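SusD family protein (Bacteroides uniformis, PDB 7KV1) probably captures beta-glucan at the surface of this human gut bacterium, as a SusD-type glycan-binding protein working with an outer-membrane uptake system. Local coordinates at residues 152-157 against 286-291; 248-253 against 419-424; 345-348 against 353-356. All blocks are in the same frame, centred on the assembly; numbering follows the deposited sequence.

Contact 1: residues 152-157 against 286-291; sequences RVFYYN and SIWEIN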
ATOM      1  N   ARG A 152      -4.307   5.653 -13.689  1.00 21.68           N
ATOM      2  CA  ARG A 152      -3.308   5.038 -14.581  1.00 21.50           C
ATOM      3  C   ARG A 152      -1.916   5.115 -13.922  1.00 23.40           C
ATOM      4  O   ARG A 152      -1.217   4.077 -13.915  1.00 18.52           O
ATOM      5  CB  ARG A 152      -3.377   5.669 -15.968  1.00 20.03           C
ATOM      6  CG  ARG A 152      -2.479   4.974 -16.959  1.00 22.03           C
ATOM      7  CD  ARG A 152      -2.731   5.491 -18.378  1.00 24.15           C
ATOM      8  NE  ARG A 152      -2.417   6.911 -18.581  1.00 23.50           N
ATOM      9  CZ  ARG A 152      -2.600   7.572 -19.728  1.00 24.52           C
ATOM     10  NH1 ARG A 152      -3.101   6.943 -20.783  1.00 23.55           N
ATOM     11  NH2 ARG A 152      -2.255   8.850 -19.825  1.00 23.22           N
ATOM     12  N   VAL A 153      -1.534   6.268 -13.366  1.00 21.60           N
ATOM     13  CA  VAL A 153      -0.262   6.389 -12.586  1.00 20.70           C
ATOM     14  C   VAL A 153      -0.272   5.388 -11.423  1.00 21.53           C
ATOM     15  O   VAL A 153       0.761   4.730 -11.184  1.00 19.14           O
ATOM     16  CB  VAL A 153      -0.018   7.813 -12.065  1.00 18.49           C
ATOM     17  CG1 VAL A 153       1.130   7.823 -11.036  1.00 19.73           C
ATOM     18  CG2 VAL A 153       0.296   8.738 -13.220  1.00 18.84           C
ATOM     19  N   PHE A 154      -1.393   5.297 -10.717  1.00 20.31           N
ATOM     20  CA  PHE A 154      -1.558   4.392  -9.562  1.00 22.35           C
ATOM     21  C   PHE A 154      -1.275   2.944  -9.972  1.00 21.67           C
ATOM     22  O   PHE A 154      -0.487   2.247  -9.304  1.00 21.90           O
ATOM     23  CB  PHE A 154      -2.955   4.511  -8.970  1.00 24.40           C
ATOM     24  CG  PHE A 154      -3.114   3.589  -7.798  1.00 23.64           C
ATOM     25  CD1 PHE A 154      -2.619   3.951  -6.565  1.00 26.79           C
ATOM     26  CD2 PHE A 154      -3.692   2.357  -7.946  1.00 24.26           C
ATOM     27  CE1 PHE A 154      -2.748   3.099  -5.483  1.00 25.26           C
ATOM     28  CE2 PHE A 154      -3.820   1.505  -6.870  1.00 26.96           C
ATOM     29  CZ  PHE A 154      -3.330   1.875  -5.642  1.00 26.82           C
ATOM     30  N   TYR A 155      -1.907   2.480 -11.047  1.00 20.52           N
ATOM     31  CA  TYR A 155      -1.716   1.099 -11.563  1.00 19.55           C
ATOM     32  C   TYR A 155      -0.261   0.908 -11.991  1.00 19.68           C
ATOM     33  O   TYR A 155       0.282  -0.174 -11.716  1.00 20.47           O
ATOM     34  CB  TYR A 155      -2.701   0.803 -12.696  1.00 19.55           C
ATOM     35  CG  TYR A 155      -4.149   0.712 -12.273  1.00 19.64           C
ATOM     36  CD1 TYR A 155      -4.556  -0.196 -11.304  1.00 19.84           C
ATOM     37  CD2 TYR A 155      -5.118   1.511 -12.872  1.00 18.57           C
ATOM     38  CE1 TYR A 155      -5.892  -0.310 -10.940  1.00 21.34           C
ATOM     39  CE2 TYR A 155      -6.448   1.429 -12.498  1.00 20.19           C
ATOM     40  CZ  TYR A 155      -6.841   0.499 -11.551  1.00 21.40           C
ATOM     41  OH  TYR A 155      -8.148   0.424 -11.187  1.00 22.11           O
ATOM     42  N   TYR A 156       0.356   1.895 -12.680  1.00 20.02           N
ATOM     43  CA  TYR A 156       1.743   1.746 -13.155  1.00 18.56           C
ATOM     44  C   TYR A 156       2.667   1.740 -11.944  1.00 19.07           C
ATOM     45  O   TYR A 156       3.732   1.064 -11.962  1.00 17.71           O
ATOM     46  CB  TYR A 156       2.129   2.829 -14.153  1.00 19.54           C
ATOM     47  CG  TYR A 156       1.897   2.422 -15.580  1.00 19.18           C
ATOM     48  CD1 TYR A 156       2.602   1.361 -16.126  1.00 19.35           C
ATOM     49  CD2 TYR A 156       0.968   3.084 -16.371  1.00 20.25           C
ATOM     50  CE1 TYR A 156       2.401   0.975 -17.437  1.00 19.10           C
ATOM     51  CE2 TYR A 156       0.769   2.714 -17.697  1.00 20.87           C
ATOM     52  CZ  TYR A 156       1.478   1.645 -18.219  1.00 20.37           C
ATOM     53  OH  TYR A 156       1.247   1.201 -19.494  1.00 21.49           O
ATOM     54  N   ASN A 157       2.299   2.516 -10.923  1.00 18.82           N
ATOM     55  CA  ASN A 157       3.142   2.649  -9.712  1.00 18.43           C
ATOM     56  C   ASN A 157       3.269   1.270  -9.038  1.00 17.80           C
ATOM     57  O   ASN A 157       4.351   0.926  -8.534  1.00 17.34           O
ATOM     58  CB  ASN A 157       2.564   3.713  -8.778  1.00 17.31           C
ATOM     59  CG  ASN A 157       3.356   3.826  -7.502  1.00 17.52           C
ATOM     60  OD1 ASN A 157       4.591   3.931  -7.545  1.00 16.70           O
ATOM     61  ND2 ASN A 157       2.641   3.789  -6.383  1.00 17.27           N
ATOM     62  N   SER A 286      -7.953  10.551   6.804  1.00 23.76           N
ATOM     63  CA  SER A 286      -7.998   9.680   5.614  1.00 26.15           C
ATOM     64  C   SER A 286      -7.750  10.510   4.356  1.00 24.04           C
ATOM     65  O   SER A 286      -8.503  11.434   4.097  1.00 22.66           O
ATOM     66  CB  SER A 286      -9.297   8.900   5.581  1.00 27.17           C
ATOM     67  OG  SER A 286      -9.215   7.894   4.571  1.00 35.55           O
ATOM     68  N   ILE A 287      -6.681  10.231   3.606  1.00 23.22           N
ATOM     69  CA  ILE A 287      -6.444  10.941   2.317  1.00 22.71           C
ATOM     70  C   ILE A 287      -7.011  10.063   1.201  1.00 23.52           C
ATOM     71  O   ILE A 287      -7.645  10.607   0.262  1.00 21.97           O
ATOM     72  CB  ILE A 287      -4.963  11.300   2.141  1.00 25.77           C
ATOM     73  CG1 ILE A 287      -4.550  12.423   3.097  1.00 27.17           C
ATOM     74  CG2 ILE A 287      -4.667  11.650   0.703  1.00 26.44           C
ATOM     75  CD1 ILE A 287      -3.090  12.716   3.130  1.00 31.22           C
ATOM     76  N   TRP A 288      -6.810   8.745   1.300  1.00 21.59           N
ATOM     77  CA  TRP A 288      -7.404   7.829   0.304  1.00 22.39           C
ATOM     78  C   TRP A 288      -7.596   6.429   0.884  1.00 23.07           C
ATOM     79  O   TRP A 288      -6.671   5.876   1.545  1.00 20.91           O
ATOM     80  CB  TRP A 288      -6.563   7.835  -0.969  1.00 22.31           C
ATOM     81  CG  TRP A 288      -7.273   7.262  -2.152  1.00 25.38           C
ATOM     82  CD1 TRP A 288      -8.430   7.715  -2.725  1.00 24.58           C
ATOM     83  CD2 TRP A 288      -6.872   6.111  -2.907  1.00 24.22           C
ATOM     84  NE1 TRP A 288      -8.768   6.926  -3.786  1.00 25.71           N
ATOM     85  CE2 TRP A 288      -7.834   5.935  -3.926  1.00 23.73           C
ATOM     86  CE3 TRP A 288      -5.780   5.238  -2.851  1.00 24.37           C
ATOM     87  CZ2 TRP A 288      -7.727   4.918  -4.875  1.00 23.84           C
ATOM     88  CZ3 TRP A 288      -5.703   4.204  -3.758  1.00 23.79           C
ATOM     89  CH2 TRP A 288      -6.659   4.064  -4.770  1.00 23.60           C
ATOM     90  N   GLU A 289      -8.791   5.896   0.655  1.00 22.24           N
ATOM     91  CA  GLU A 289      -9.185   4.534   1.046  1.00 23.21           C
ATOM     92  C   GLU A 289      -9.761   3.860  -0.190  1.00 25.65           C
ATOM     93  O   GLU A 289     -10.270   4.578  -1.075  1.00 25.07           O
ATOM     94  CB  GLU A 289     -10.261   4.522   2.129  1.00 25.88           C
ATOM     95  CG  GLU A 289     -10.015   5.458   3.275  1.00 25.73           C
ATOM     96  CD  GLU A 289     -10.894   5.252   4.489  1.00 27.55           C
ATOM     97  OE1 GLU A 289     -11.720   4.286   4.493  1.00 26.83           O
ATOM     98  OE2 GLU A 289     -10.746   6.048   5.436  1.00 22.59           O
ATOM     99  N   ILE A 290      -9.688   2.536  -0.213  1.00 24.92           N
ATOM    100  CA  ILE A 290     -10.405   1.678  -1.187  1.00 25.22           C
ATOM    101  C   ILE A 290     -11.640   1.137  -0.473  1.00 24.95           C
ATOM    102  O   ILE A 290     -11.483   0.549   0.582  1.00 23.71           O
ATOM    103  CB  ILE A 290      -9.493   0.589  -1.735  1.00 24.45           C
ATOM    104  CG1 ILE A 290      -8.263   1.213  -2.405  1.00 25.38           C
ATOM    105  CG2 ILE A 290     -10.267  -0.293  -2.696  1.00 26.93           C
ATOM    106  CD1 ILE A 290      -7.175   0.224  -2.710  1.00 26.51           C
ATOM    107  N   ASN A 291     -12.818   1.428  -1.020  1.00 26.66           N
ATOM    108  CA  ASN A 291     -14.134   1.180  -0.381  1.00 31.64           C
ATOM    109  C   ASN A 291     -14.549  -0.256  -0.648  1.00 32.49           C
ATOM    110  O   ASN A 291     -14.426  -0.677  -1.842  1.00 29.65           O
ATOM    111  CB  ASN A 291     -15.247   2.079  -0.917  1.00 31.90           C
ATOM    112  CG  ASN A 291     -15.076   3.516  -0.494  1.00 37.66           C
ATOM    113  OD1 ASN A 291     -14.648   3.788   0.626  1.00 42.67           O
ATOM    114  ND2 ASN A 291     -15.424   4.437  -1.376  1.00 36.48           N
TER
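The indole of W288 is what reaches helix 138-162 here, meeting the ring of F154. Following strand 286-290, the chain first turns a corner at I287, and I287 and W288 both face Y406 of the neighbouring strand 403-407, a classic beta bulge. W288 comes next, with CG anti to its own nitrogen (chi1 -163°), which swings the six-membered ring out toward the helix. F154 CG is likewise anti to the backbone N (chi1 -180°), and this carries its ring off the helix to meet the indole. The result is a T-shaped pair: the benzo edge of W288 is directed at one face of F154, centroids 5.1 Å apart and planes at 69°. W288 CZ3 comes within 3.6 Å of F154 CE1, while W288 CH2 stands over the ring nearer its rim than its centre. The indole NE1 serves another partner, hydrogen-bonding to G226 O. Further on, I290 CB also points at the helix but makes no contact with F154. M232 and L58 touch both aromatic side chains. With no hydrogen bond between the segments, the attraction is apolar, plus the weak pull of C-H edges on a pi face, and the NE1 bond helps fix the indole's rotation.

Contact 2: residues 248-253 against 419-424; sequences SRFSKA and SLRTGG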
ATOM      1  N   SER A 248      16.421  15.240  -6.783  1.00 20.74           N
ATOM      2  CA  SER A 248      16.004  16.400  -7.610  1.00 23.10           C
ATOM      3  C   SER A 248      14.565  16.790  -7.284  1.00 23.17           C
ATOM      4  O   SER A 248      14.219  17.967  -7.506  1.00 22.88           O
ATOM      5  CB  SER A 248      16.196  16.184  -9.095  1.00 19.94           C
ATOM      6  OG  SER A 248      15.154  15.401  -9.622  1.00 18.97           O
ATOM      7  N   ARG A 249      13.757  15.883  -6.746  1.00 20.72           N
ATOM      8  CA  ARG A 249      12.320  16.195  -6.511  1.00 21.39           C
ATOM      9  C   ARG A 249      11.946  16.235  -5.028  1.00 18.87           C
ATOM     10  O   ARG A 249      10.743  16.399  -4.770  1.00 19.28           O
ATOM     11  CB  ARG A 249      11.478  15.194  -7.304  1.00 21.38           C
ATOM     12  CG  ARG A 249      11.388  15.548  -8.784  1.00 22.66           C
ATOM     13  CD  ARG A 249      10.518  14.558  -9.519  1.00 21.66           C
ATOM     14  NE  ARG A 249      10.272  14.867 -10.935  1.00 23.42           N
ATOM     15  CZ  ARG A 249      10.941  14.365 -11.983  1.00 21.78           C
ATOM     16  NH1 ARG A 249      11.956  13.534 -11.819  1.00 19.65           N
ATOM     17  NH2 ARG A 249      10.543  14.658 -13.213  1.00 22.27           N
ATOM     18  N   PHE A 250      12.896  16.133  -4.090  1.00 18.80           N
ATOM     19  CA  PHE A 250      12.596  16.088  -2.637  1.00 20.75           C
ATOM     20  C   PHE A 250      11.916  17.392  -2.201  1.00 20.91           C
ATOM     21  O   PHE A 250      10.914  17.354  -1.508  1.00 19.70           O
ATOM     22  CB  PHE A 250      13.835  15.819  -1.786  1.00 22.75           C
ATOM     23  CG  PHE A 250      14.341  14.401  -1.779  1.00 23.25           C
ATOM     24  CD1 PHE A 250      13.714  13.390  -2.497  1.00 23.69           C
ATOM     25  CD2 PHE A 250      15.473  14.087  -1.057  1.00 22.97           C
ATOM     26  CE1 PHE A 250      14.213  12.101  -2.500  1.00 23.36           C
ATOM     27  CE2 PHE A 250      15.977  12.793  -1.058  1.00 24.62           C
ATOM     28  CZ  PHE A 250      15.355  11.804  -1.795  1.00 23.47           C
ATOM     29  N   SER A 251      12.465  18.544  -2.588  1.00 22.42           N
ATOM     30  CA  SER A 251      11.895  19.870  -2.224  1.00 23.40           C
ATOM     31  C   SER A 251      10.458  20.023  -2.748  1.00 20.83           C
ATOM     32  O   SER A 251       9.600  20.555  -2.033  1.00 19.78           O
ATOM     33  CB  SER A 251      12.792  20.978  -2.721  1.00 24.25           C
ATOM     34  OG  SER A 251      14.029  20.893  -2.022  1.00 33.62           O
ATOM     35  N   LYS A 252      10.192  19.638  -3.985  1.00 21.45           N
ATOM     36  CA  LYS A 252       8.822  19.732  -4.526  1.00 21.84           C
ATOM     37  C   LYS A 252       7.913  18.796  -3.724  1.00 22.89           C
ATOM     38  O   LYS A 252       6.804  19.209  -3.370  1.00 22.02           O
ATOM     39  CB  LYS A 252       8.854  19.389  -6.008  1.00 25.09           C
ATOM     40  CG  LYS A 252       7.606  19.720  -6.783  1.00 26.98           C
ATOM     41  CD  LYS A 252       7.928  19.805  -8.264  1.00 29.36           C
ATOM     42  CE  LYS A 252       6.709  19.672  -9.137  1.00 32.59           C
ATOM     43  NZ  LYS A 252       7.089  19.526 -10.560  1.00 30.94           N
ATOM     44  N   ALA A 253       8.330  17.550  -3.467  1.00 19.54           N
ATOM     45  CA  ALA A 253       7.481  16.605  -2.711  1.00 18.94           C
ATOM     46  C   ALA A 253       7.182  17.196  -1.324  1.00 19.33           C
ATOM     47  O   ALA A 253       6.000  17.116  -0.844  1.00 18.52           O
ATOM     48  CB  ALA A 253       8.134  15.255  -2.629  1.00 17.57           C
ATOM     49  N   SER A 419      12.178  16.978   4.799  1.00 20.11           N
ATOM     50  CA  SER A 419      12.804  18.169   5.408  1.00 20.30           C
ATOM     51  C   SER A 419      14.231  17.785   5.801  1.00 21.98           C
ATOM     52  O   SER A 419      15.202  18.470   5.363  1.00 20.51           O
ATOM     53  CB  SER A 419      11.993  18.668   6.578  1.00 21.28           C
ATOM     54  OG  SER A 419      12.697  19.633   7.323  1.00 19.59           O
ATOM     55  N   LEU A 420      14.392  16.703   6.563  1.00 20.34           N
ATOM     56  CA  LEU A 420      15.746  16.320   7.010  1.00 22.44           C
ATOM     57  C   LEU A 420      16.623  16.031   5.799  1.00 23.97           C
ATOM     58  O   LEU A 420      17.810  16.319   5.893  1.00 23.37           O
ATOM     59  CB  LEU A 420      15.669  15.136   7.967  1.00 22.42           C
ATOM     60  CG  LEU A 420      14.926  15.434   9.267  1.00 23.75           C
ATOM     61  CD1 LEU A 420      14.659  14.146  10.015  1.00 24.83           C
ATOM     62  CD2 LEU A 420      15.679  16.449  10.117  1.00 23.21           C
ATOM     63  N   ARG A 421      16.098  15.492   4.701  1.00 21.26           N
ATOM     64  CA  ARG A 421      17.023  15.111   3.599  1.00 22.27           C
ATOM     65  C   ARG A 421      17.246  16.283   2.635  1.00 22.53           C
ATOM     66  O   ARG A 421      17.934  16.068   1.637  1.00 23.27           O
ATOM     67  CB  ARG A 421      16.545  13.859   2.867  1.00 22.00           C
ATOM     68  CG  ARG A 421      16.421  12.647   3.767  1.00 20.97           C
ATOM     69  CD  ARG A 421      15.782  11.446   3.125  1.00 20.40           C
ATOM     70  NE  ARG A 421      16.559  10.909   2.030  1.00 19.48           N
ATOM     71  CZ  ARG A 421      16.135   9.944   1.210  1.00 19.55           C
ATOM     72  NH1 ARG A 421      14.934   9.385   1.364  1.00 17.64           N
ATOM     73  NH2 ARG A 421      16.917   9.547   0.234  1.00 19.32           N
ATOM     74  N   THR A 422      16.710  17.472   2.901  1.00 23.43           N
ATOM     75  CA  THR A 422      16.977  18.680   2.084  1.00 25.54           C
ATOM     76  C   THR A 422      17.633  19.748   2.976  1.00 27.30           C
ATOM     77  O   THR A 422      17.450  20.935   2.704  1.00 27.40           O
ATOM     78  CB  THR A 422      15.683  19.140   1.399  1.00 23.98           C
ATOM     79  OG1 THR A 422      14.706  19.409   2.395  1.00 24.22           O
ATOM     80  CG2 THR A 422      15.113  18.120   0.433  1.00 26.23           C
ATOM     81  N   GLY A 423      18.285  19.326   4.063  1.00 28.13           N
ATOM     82  CA  GLY A 423      19.075  20.191   4.958  1.00 27.29           C
ATOM     83  C   GLY A 423      18.271  20.740   6.124  1.00 27.16           C
ATOM     84  O   GLY A 423      18.789  21.616   6.771  1.00 26.82           O
ATOM     85  N   GLY A 424      17.045  20.268   6.385  1.00 23.16           N
ATOM     86  CA  GLY A 424      16.175  20.826   7.437  1.00 23.50           C
ATOM     87  C   GLY A 424      16.699  20.546   8.830  1.00 22.70           C
ATOM     88  O   GLY A 424      17.502  19.589   9.039  1.00 24.80           O
TER
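S251 and T422 bring their CA atoms to within 6.8 Å where the first turn of helix 250-262 passes the tail of helix 408-420, whose chain leaves through a type I beta turn from L420 to G423. The carbonyl S419 O accepts two backbone bonds, from T422 N (3.1 Å) and G424 N (2.8 Å), which arrive on opposite faces of its plane and hold the turn in shape.

F250 is the main wedge. Its CB presses on T422 CG2 at a tight 3.4 Å, and the same methyl lies 3.9 Å from S251 OG, so one branch of the threonine bridges two consecutive helix residues. The torsion of T422 (chi1 58°) accounts for this: CG2 is carried anti to the carbonyl carbon and faces F250, while OG1 turns back to its own chain, with L418 O as its chief partner. Further out, F250 CZ stands over one face of the R421 guanidinium, toward its rim and 3.4 Å from R421 NH2, with F250 CE2 beside it. The two planes are 66° apart, so the ring offers its edge and the arginine does not stack on the pi face. R421 gets there by a bend at its third torsion, and its nitrogens are gripped elsewhere, NH1 in a salt bridge with E417 and NH2 in a hydrogen bond to N245, which probably keeps the guanidinium from turning. V241 and L418 also touch F250.

A glycine with positive phi, as at G423, just past the last helical residues is a familiar way of ending a helix. The contact joins the start of helix 250-262 to the turn after helix 408-420 in the helix-rich, tetratricopeptide-repeat SusD fold; elsewhere these helices carry L260, I261 and Y408 of the cobalt hexammine pocket.

Contact 3: residues 345-348 against 353-356; sequences QMFS and RRDA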
ATOM      1  N   GLN A 345       6.639  -7.050  20.349  1.00 22.37           N
ATOM      2  CA  GLN A 345       7.626  -6.615  21.393  1.00 24.10           C
ATOM      3  C   GLN A 345       8.317  -5.282  21.052  1.00 24.32           C
ATOM      4  O   GLN A 345       8.850  -4.653  21.976  1.00 23.21           O
ATOM      5  CB  GLN A 345       8.680  -7.704  21.617  1.00 25.64           C
ATOM      6  CG  GLN A 345       8.086  -8.973  22.189  1.00 26.78           C
ATOM      7  CD  GLN A 345       9.104 -10.079  22.317  1.00 30.55           C
ATOM      8  OE1 GLN A 345      10.070 -10.174  21.562  1.00 32.80           O
ATOM      9  NE2 GLN A 345       8.866 -10.946  23.278  1.00 31.32           N
ATOM     10  N   MET A 346       8.254  -4.773  19.819  1.00 23.23           N
ATOM     11  CA  MET A 346       8.963  -3.501  19.481  1.00 22.63           C
ATOM     12  C   MET A 346       8.202  -2.312  20.078  1.00 22.38           C
ATOM     13  O   MET A 346       8.792  -1.243  20.204  1.00 23.11           O
ATOM     14  CB  MET A 346       9.124  -3.321  17.966  1.00 24.98           C
ATOM     15  CG  MET A 346       7.839  -2.923  17.246  1.00 24.00           C
ATOM     16  SD  MET A 346       8.082  -3.073  15.443  1.00 25.61           S
ATOM     17  CE  MET A 346       6.460  -2.584  14.866  1.00 21.95           C
ATOM     18  N   PHE A 347       6.920  -2.461  20.429  1.00 22.20           N
ATOM     19  CA  PHE A 347       6.139  -1.343  20.993  1.00 23.69           C
ATOM     20  C   PHE A 347       6.452  -1.193  22.482  1.00 26.61           C
ATOM     21  O   PHE A 347       6.518  -2.224  23.212  1.00 22.86           O
ATOM     22  CB  PHE A 347       4.641  -1.553  20.750  1.00 24.85           C
ATOM     23  CG  PHE A 347       4.184  -1.488  19.309  1.00 22.92           C
ATOM     24  CD1 PHE A 347       3.843  -0.284  18.722  1.00 22.40           C
ATOM     25  CD2 PHE A 347       3.929  -2.649  18.603  1.00 23.21           C
ATOM     26  CE1 PHE A 347       3.356  -0.236  17.431  1.00 23.20           C
ATOM     27  CE2 PHE A 347       3.460  -2.600  17.301  1.00 24.08           C
ATOM     28  CZ  PHE A 347       3.199  -1.393  16.707  1.00 24.05           C
ATOM     29  N   SER A 348       6.550   0.047  22.970  1.00 27.19           N
ATOM     30  CA  SER A 348       6.536   0.287  24.438  1.00 29.97           C
ATOM     31  C   SER A 348       5.124   0.015  24.978  1.00 30.66           C
ATOM     32  O   SER A 348       4.150   0.190  24.229  1.00 29.63           O
ATOM     33  CB  SER A 348       7.042   1.652  24.793  1.00 30.97           C
ATOM     34  OG  SER A 348       6.174   2.648  24.295  1.00 36.22           O
ATOM     35  N   ARG A 353      -0.546   2.351  19.936  1.00 25.21           N
ATOM     36  CA  ARG A 353      -0.656   1.622  18.649  1.00 23.71           C
ATOM     37  C   ARG A 353      -0.566   0.119  18.897  1.00 24.66           C
ATOM     38  O   ARG A 353      -1.127  -0.610  18.101  1.00 24.38           O
ATOM     39  CB  ARG A 353       0.410   2.083  17.663  1.00 21.62           C
ATOM     40  CG  ARG A 353       0.199   3.526  17.256  1.00 21.54           C
ATOM     41  CD  ARG A 353       1.352   4.105  16.452  1.00 21.09           C
ATOM     42  NE  ARG A 353       2.555   4.225  17.273  1.00 20.80           N
ATOM     43  CZ  ARG A 353       3.586   4.987  16.977  1.00 19.84           C
ATOM     44  NH1 ARG A 353       3.583   5.706  15.877  1.00 19.22           N
ATOM     45  NH2 ARG A 353       4.627   5.020  17.790  1.00 21.51           N
ATOM     46  N   ARG A 354       0.078  -0.316  19.972  1.00 25.28           N
ATOM     47  CA  ARG A 354       0.292  -1.766  20.201  1.00 25.71           C
ATOM     48  C   ARG A 354      -1.049  -2.506  20.260  1.00 26.88           C
ATOM     49  O   ARG A 354      -1.197  -3.482  19.524  1.00 24.56           O
ATOM     50  CB  ARG A 354       1.071  -2.072  21.467  1.00 24.26           C
ATOM     51  CG  ARG A 354       1.365  -3.561  21.584  1.00 24.95           C
ATOM     52  CD  ARG A 354       2.251  -3.872  22.759  1.00 23.70           C
ATOM     53  NE  ARG A 354       1.483  -3.813  23.984  1.00 24.26           N
ATOM     54  CZ  ARG A 354       1.964  -4.067  25.195  1.00 25.90           C
ATOM     55  NH1 ARG A 354       3.238  -4.363  25.371  1.00 27.01           N
ATOM     56  NH2 ARG A 354       1.165  -4.004  26.241  1.00 27.80           N
ATOM     57  N   ASP A 355      -1.986  -2.092  21.109  1.00 26.68           N
ATOM     58  CA  ASP A 355      -3.262  -2.852  21.220  1.00 28.81           C
ATOM     59  C   ASP A 355      -4.122  -2.645  19.955  1.00 23.90           C
ATOM     60  O   ASP A 355      -4.840  -3.574  19.592  1.00 23.79           O
ATOM     61  CB  ASP A 355      -3.964  -2.545  22.540  1.00 33.99           C
ATOM     62  CG  ASP A 355      -3.235  -3.077  23.774  1.00 35.43           C
ATOM     63  OD1 ASP A 355      -2.227  -3.875  23.647  1.00 39.34           O
ATOM     64  OD2 ASP A 355      -3.651  -2.664  24.853  1.00 41.46           O
ATOM     65  N   ALA A 356      -4.003  -1.538  19.226  1.00 21.92           N
ATOM     66  CA  ALA A 356      -4.771  -1.333  17.966  1.00 22.58           C
ATOM     67  C   ALA A 356      -4.134  -2.116  16.811  1.00 20.78           C
ATOM     68  O   ALA A 356      -4.785  -2.239  15.748  1.00 22.52           O
ATOM     69  CB  ALA A 356      -4.834   0.119  17.579  1.00 24.54           C
TER
HETATM   70  O   HOH W   1       5.373  -4.616  23.490  1.00 23.09           O
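F347, in the loop between helix 341-345 and helix 353-357, lays its ring against the backbone of R353 and R354, closing a short helix-loop-helix connection on itself. The core of the contact is a CH-pi interaction: R354 CA sits 4.0 Å from the centroid of the F347 ring, only 13° off the ring normal, with the peptide link from R353 into R354 over the same face. R353 CB touches the ring at F347 CE1, 3.8 Å away. Closer to the backbone, F347 CB meets R354 CB at 3.7 Å, and from there the phenylalanine and arginine side chains run alongside each other, heading opposite ways. L460 of helix 451-461 touches both F347 and R353, joining the connection to that helix, while the R353 guanidinium forms salt bridges with D351, E457 and E461. Cutting F347 back to an alanine is likely to leave R354 CA without the ring face it rests on and to open a gap toward L460. The aliphatic part of R354 passes F347 CB before a bend at chi3 (76°) turns the head group toward a bridging water. That water donates to F347 O at 2.7 Å and accepts from R354 NH1 at 2.9 Å, lying at the edge of the guanidinium in its plane. R354 NE also has a long salt bridge, 3.7 Å, to D355 OD1.

From the N terminus, helix 138-162 supplies the first side of contact 1 (152-157), and helix 250-262 then opens contact 2 before strand 286-290 closes contact 1. These two loops therefore cross. Contact 3 follows contact 1 in series: it opens at 345-348 and closes a few residues later at 353-356, wholly inside the long loop that contact 2 shuts only at 419-424. In space all three are separate, with centres 24 to 30 Å apart. Contact 1 ties an early helix to a strand in the interior, contact 2 joins the start of one helix to the turn after another, well away from the centre, and contact 3 folds a local connection against helix 451-461.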